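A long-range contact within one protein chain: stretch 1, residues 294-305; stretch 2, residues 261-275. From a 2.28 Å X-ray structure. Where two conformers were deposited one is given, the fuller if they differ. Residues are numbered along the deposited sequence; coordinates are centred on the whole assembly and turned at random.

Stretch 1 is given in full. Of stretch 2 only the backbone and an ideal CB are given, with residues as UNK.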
# COMPACT_ATOMS: atom_id res chain seq x y z
N SER A 294 -14.25 -14.18 10.84
CA SER A 294 -15.24 -14.01 9.81
C SER A 294 -14.58 -13.90 8.42
O SER A 294 -15.06 -14.51 7.45
CB SER A 294 -16.11 -12.80 10.14
OG SER A 294 -16.92 -12.46 9.06
N ASN A 295 -13.47 -13.16 8.31
CA ASN A 295 -12.75 -13.06 7.03
C ASN A 295 -12.13 -14.40 6.66
O ASN A 295 -12.10 -14.83 5.50
CB ASN A 295 -11.66 -12.01 7.09
CG ASN A 295 -12.19 -10.61 7.41
OD1 ASN A 295 -11.53 -9.85 8.15
ND2 ASN A 295 -13.36 -10.23 6.85
N LEU A 296 -11.65 -15.09 7.68
CA LEU A 296 -11.04 -16.38 7.46
C LEU A 296 -12.08 -17.40 7.00
O LEU A 296 -11.78 -18.27 6.21
CB LEU A 296 -10.30 -16.80 8.72
CG LEU A 296 -8.95 -16.10 8.84
CD1 LEU A 296 -8.41 -16.17 10.25
CD2 LEU A 296 -7.95 -16.71 7.87
N GLN A 297 -13.30 -17.25 7.49
CA GLN A 297 -14.40 -18.11 7.08
C GLN A 297 -14.65 -17.93 5.59
O GLN A 297 -14.73 -18.92 4.84
CB GLN A 297 -15.66 -17.82 7.89
CG GLN A 297 -16.78 -18.88 7.69
CD GLN A 297 -16.38 -20.30 8.17
OE1 GLN A 297 -16.17 -20.52 9.38
NE2 GLN A 297 -16.30 -21.27 7.23
N GLU A 298 -14.73 -16.68 5.14
CA GLU A 298 -14.94 -16.39 3.71
C GLU A 298 -13.88 -17.19 2.94
O GLU A 298 -14.22 -17.93 2.00
CB GLU A 298 -14.81 -14.89 3.37
CG GLU A 298 -15.89 -13.94 3.98
CD GLU A 298 -15.96 -12.52 3.27
OE1 GLU A 298 -16.64 -12.41 2.21
OE2 GLU A 298 -15.35 -11.52 3.79
N VAL A 299 -12.62 -17.08 3.37
CA VAL A 299 -11.53 -17.73 2.65
C VAL A 299 -11.64 -19.25 2.72
O VAL A 299 -11.43 -19.94 1.73
CB VAL A 299 -10.11 -17.27 3.15
CG1 VAL A 299 -9.04 -18.31 2.81
CG2 VAL A 299 -9.76 -15.94 2.54
N HIS A 300 -11.97 -19.76 3.90
CA HIS A 300 -12.17 -21.19 4.08
C HIS A 300 -13.28 -21.70 3.18
O HIS A 300 -13.17 -22.73 2.54
CB HIS A 300 -12.55 -21.54 5.51
CG HIS A 300 -12.58 -23.02 5.75
ND1 HIS A 300 -13.75 -23.71 5.99
CD2 HIS A 300 -11.59 -23.94 5.71
CE1 HIS A 300 -13.47 -24.99 6.14
NE2 HIS A 300 -12.17 -25.16 5.97
N ALA A 301 -14.33 -20.91 3.09
CA ALA A 301 -15.42 -21.22 2.17
C ALA A 301 -14.97 -21.49 0.73
O ALA A 301 -15.68 -22.22 0.03
CB ALA A 301 -16.49 -20.13 2.22
N ARG A 302 -13.81 -20.98 0.28
CA ARG A 302 -13.37 -21.24 -1.11
C ARG A 302 -12.36 -22.40 -1.26
O ARG A 302 -11.80 -22.60 -2.33
CB ARG A 302 -12.80 -19.98 -1.79
CG ARG A 302 -13.66 -18.73 -1.71
CD ARG A 302 -14.61 -18.67 -2.85
NE ARG A 302 -15.46 -17.47 -2.83
CZ ARG A 302 -15.39 -16.45 -3.69
NH1 ARG A 302 -14.47 -16.42 -4.66
NH2 ARG A 302 -16.24 -15.43 -3.57
N GLY A 303 -12.13 -23.15 -0.20
CA GLY A 303 -11.14 -24.24 -0.25
C GLY A 303 -9.69 -23.85 -0.03
O GLY A 303 -8.77 -24.64 -0.29
N GLY A 304 -9.46 -22.64 0.48
CA GLY A 304 -8.10 -22.22 0.84
C GLY A 304 -7.53 -23.12 1.91
O GLY A 304 -8.25 -23.56 2.80
N LYS A 305 -6.24 -23.41 1.81
CA LYS A 305 -5.56 -24.17 2.84
C LYS A 305 -4.98 -23.21 3.91
O LYS A 305 -3.95 -22.55 3.71
CB LYS A 305 -4.50 -25.06 2.21
CG LYS A 305 -3.74 -25.95 3.19
CD LYS A 305 -4.69 -26.72 4.11
CE LYS A 305 -4.25 -28.17 4.33
NZ LYS A 305 -3.02 -28.24 5.14
N UNK A 261 -4.83 -6.96 3.46
CA UNK A 261 -5.49 -6.70 4.75
C UNK A 261 -6.72 -7.56 4.76
O UNK A 261 -7.43 -7.58 3.75
CB UNK A 261 -5.83 -5.22 4.95
N UNK A 262 -6.96 -8.29 5.83
CA UNK A 262 -8.05 -9.28 5.83
C UNK A 262 -9.44 -8.73 5.49
O UNK A 262 -10.27 -9.45 4.94
CB UNK A 262 -8.12 -9.94 7.21
N UNK A 263 -9.68 -7.47 5.81
CA UNK A 263 -10.94 -6.82 5.46
C UNK A 263 -11.20 -6.54 3.99
O UNK A 263 -12.32 -6.14 3.65
CB UNK A 263 -11.02 -5.49 6.21
N UNK A 264 -10.21 -6.76 3.11
CA UNK A 264 -10.30 -6.35 1.72
C UNK A 264 -10.35 -7.50 0.70
O UNK A 264 -10.27 -7.28 -0.53
CB UNK A 264 -9.11 -5.45 1.40
N UNK A 265 -10.51 -8.71 1.22
CA UNK A 265 -10.64 -9.90 0.40
C UNK A 265 -11.85 -9.84 -0.50
O UNK A 265 -11.85 -10.40 -1.60
CB UNK A 265 -10.71 -11.15 1.28
N UNK A 266 -12.88 -9.15 -0.00
CA UNK A 266 -14.19 -9.03 -0.63
C UNK A 266 -14.10 -8.66 -2.10
O UNK A 266 -14.76 -9.28 -2.94
CB UNK A 266 -15.03 -7.99 0.11
N UNK A 267 -13.27 -7.66 -2.39
CA UNK A 267 -13.12 -7.16 -3.76
C UNK A 267 -12.16 -8.00 -4.59
O UNK A 267 -12.56 -8.60 -5.60
CB UNK A 267 -12.64 -5.71 -3.74
N UNK A 268 -10.90 -8.08 -4.17
CA UNK A 268 -9.88 -8.69 -5.00
C UNK A 268 -9.74 -10.19 -4.82
O UNK A 268 -10.38 -10.98 -5.54
CB UNK A 268 -8.53 -8.02 -4.72
N UNK A 269 -8.92 -10.58 -3.84
CA UNK A 269 -8.30 -11.90 -3.63
C UNK A 269 -9.16 -13.13 -3.39
O UNK A 269 -8.63 -14.24 -3.46
CB UNK A 269 -7.36 -11.78 -2.43
N UNK A 270 -10.44 -12.97 -3.06
CA UNK A 270 -11.29 -14.16 -3.00
C UNK A 270 -11.22 -14.90 -4.33
O UNK A 270 -11.11 -16.11 -4.37
CB UNK A 270 -12.74 -13.79 -2.67
N UNK A 271 -11.22 -14.14 -5.43
CA UNK A 271 -11.13 -14.73 -6.77
C UNK A 271 -9.97 -15.73 -6.93
O UNK A 271 -10.12 -16.78 -7.53
CB UNK A 271 -10.98 -13.61 -7.80
N UNK A 272 -8.81 -15.38 -6.37
CA UNK A 272 -7.59 -16.19 -6.52
C UNK A 272 -7.57 -17.50 -5.72
O UNK A 272 -6.82 -18.45 -6.05
CB UNK A 272 -6.38 -15.35 -6.10
N UNK A 273 -8.38 -17.54 -4.67
CA UNK A 273 -8.36 -18.67 -3.75
C UNK A 273 -9.07 -19.86 -4.33
O UNK A 273 -10.23 -19.77 -4.66
CB UNK A 273 -8.99 -18.29 -2.41
N UNK A 274 -8.36 -20.98 -4.44
CA UNK A 274 -8.99 -22.27 -4.68
C UNK A 274 -8.36 -23.30 -3.73
O UNK A 274 -7.66 -22.92 -2.77
CB UNK A 274 -8.83 -22.69 -6.14
N UNK A 275 -8.59 -24.59 -3.99
CA UNK A 275 -8.09 -25.67 -3.12
C UNK A 275 -6.58 -25.83 -3.15
O UNK A 275 -6.01 -26.37 -2.21
CB UNK A 275 -8.74 -27.00 -3.52

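Stretch 1 offers a helix that begins earlier in the chain, then a loop; on the side met by stretch 2 lie Asn295, Glu298, Val299 and Arg302. At 261 the ideal CB finds nothing of stretch 1 within 5.5 Å, and phi of -65° with psi of 132° admits many residues, proline among them; it is Pro261. The CB of 262 points toward stretch 1 and lies 3.5 Å from Asn295 OD1, so a small side chain suits, polar or not. Ser262 is found; its backbone O approaches Asn295 CG to 3.3 Å.

At 263 the ideal CB points away, and phi/psi of -69°/-8° suit most residues; it is Gly263. Position 264 also points away, and its Glu264 does not touch stretch 1.

At 265 CA-to-CB points toward the helix, and the ideal CB stands 5.0 Å from Val299 CG2. That gap calls for a medium-sized apolar chain such as leucine, isoleucine or methionine. Leu265 fills it, CD1 reaching Val299 CG2 at 3.3 Å.

The CB of 266 points sideways, 5.1 Å from Glu298 OE2, so a long basic chain could answer the carboxylate. Lys266 does: its end comes nearer, and NZ forms a long salt bridge of 3.8 Å with Glu298 OE2.

Positions 267, 268 and 269 are out of reach, so stretch 1 decides nothing there; they are His267, Gly268 and Pro269.

Position 270 points toward the helix, its ideal CB 3.7 Å from Arg302 NH1 and with Val299 CG2 beyond. A medium apolar chain would suit, though an acid could pair with the arginine. Leu270 places CB over one face of the guanidinium and CD1 4.0 Å from Val299 CG2. A type I turn runs from here to 273.

Position 271, pointing away, tolerates most residues and carries Ala271; 272, also away, carries Leu272.

At 273 the CB points toward stretch 1, 4.2 Å from Arg302 CB and 5.2 Å from Gly304 CA, a shallow site for valine, alanine or threonine. Val273 sends CG1 to Gly304 CA (3.6 Å).

Position 274 points away into space free of stretch 1, favouring no particular side chain; it is Asp274. At 275 the backbone CA makes the closest contact, a CA-H...O contact to Gly303 O (3.1 Å, 173° at H), and CB also touches Gly303; beyond CB the chain leads away, so a long polar one fits, and Lys275 extends outward.

Stretch 2, residues 261-275: PSGELKHGPLALVDK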
# COMPACT_ATOMS: atom_id res chain seq x y z
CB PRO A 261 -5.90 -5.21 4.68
CG PRO A 261 -5.57 -4.72 3.31
CD PRO A 261 -5.08 -5.88 2.48
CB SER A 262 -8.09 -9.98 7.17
OG SER A 262 -6.76 -10.33 7.56
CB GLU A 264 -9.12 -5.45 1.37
CG GLU A 264 -9.16 -4.09 2.05
CD GLU A 264 -10.28 -3.15 1.55
OE1 GLU A 264 -11.12 -2.79 2.45
OE2 GLU A 264 -10.27 -2.77 0.29
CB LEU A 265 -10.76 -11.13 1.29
CG LEU A 265 -9.66 -11.28 2.35
CD1 LEU A 265 -9.75 -12.64 3.06
CD2 LEU A 265 -8.31 -11.03 1.68
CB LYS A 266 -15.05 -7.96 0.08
CG LYS A 266 -14.94 -7.95 1.60
CD LYS A 266 -16.22 -7.47 2.31
CE LYS A 266 -16.31 -8.10 3.72
NZ LYS A 266 -15.08 -7.84 4.54
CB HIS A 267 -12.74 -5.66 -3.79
CG HIS A 267 -11.39 -5.34 -3.21
ND1 HIS A 267 -10.21 -5.64 -3.86
CD2 HIS A 267 -11.05 -4.72 -2.06
CE1 HIS A 267 -9.19 -5.24 -3.11
NE2 HIS A 267 -9.67 -4.68 -2.02
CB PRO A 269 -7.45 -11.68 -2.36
CG PRO A 269 -8.06 -10.56 -1.68
CD PRO A 269 -8.60 -9.65 -2.75
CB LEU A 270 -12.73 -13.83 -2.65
CG LEU A 270 -13.20 -14.12 -1.22
CD1 LEU A 270 -12.23 -15.05 -0.47
CD2 LEU A 270 -13.43 -12.85 -0.44
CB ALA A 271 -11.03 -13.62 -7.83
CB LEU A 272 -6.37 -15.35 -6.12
CG LEU A 272 -6.07 -14.10 -6.96
CD1 LEU A 272 -4.73 -13.51 -6.49
CD2 LEU A 272 -6.04 -14.45 -8.45
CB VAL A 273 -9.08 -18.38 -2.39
CG1 VAL A 273 -8.98 -19.59 -1.49
CG2 VAL A 273 -8.51 -17.16 -1.72
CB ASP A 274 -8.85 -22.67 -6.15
CG ASP A 274 -7.40 -22.83 -6.58
OD1 ASP A 274 -6.50 -22.59 -5.75
OD2 ASP A 274 -7.16 -23.22 -7.74
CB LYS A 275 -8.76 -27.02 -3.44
CG LYS A 275 -8.50 -27.52 -4.87
CD LYS A 275 -8.69 -29.05 -5.03
CE LYS A 275 -8.39 -29.51 -6.49
NZ LYS A 275 -8.18 -30.98 -6.62
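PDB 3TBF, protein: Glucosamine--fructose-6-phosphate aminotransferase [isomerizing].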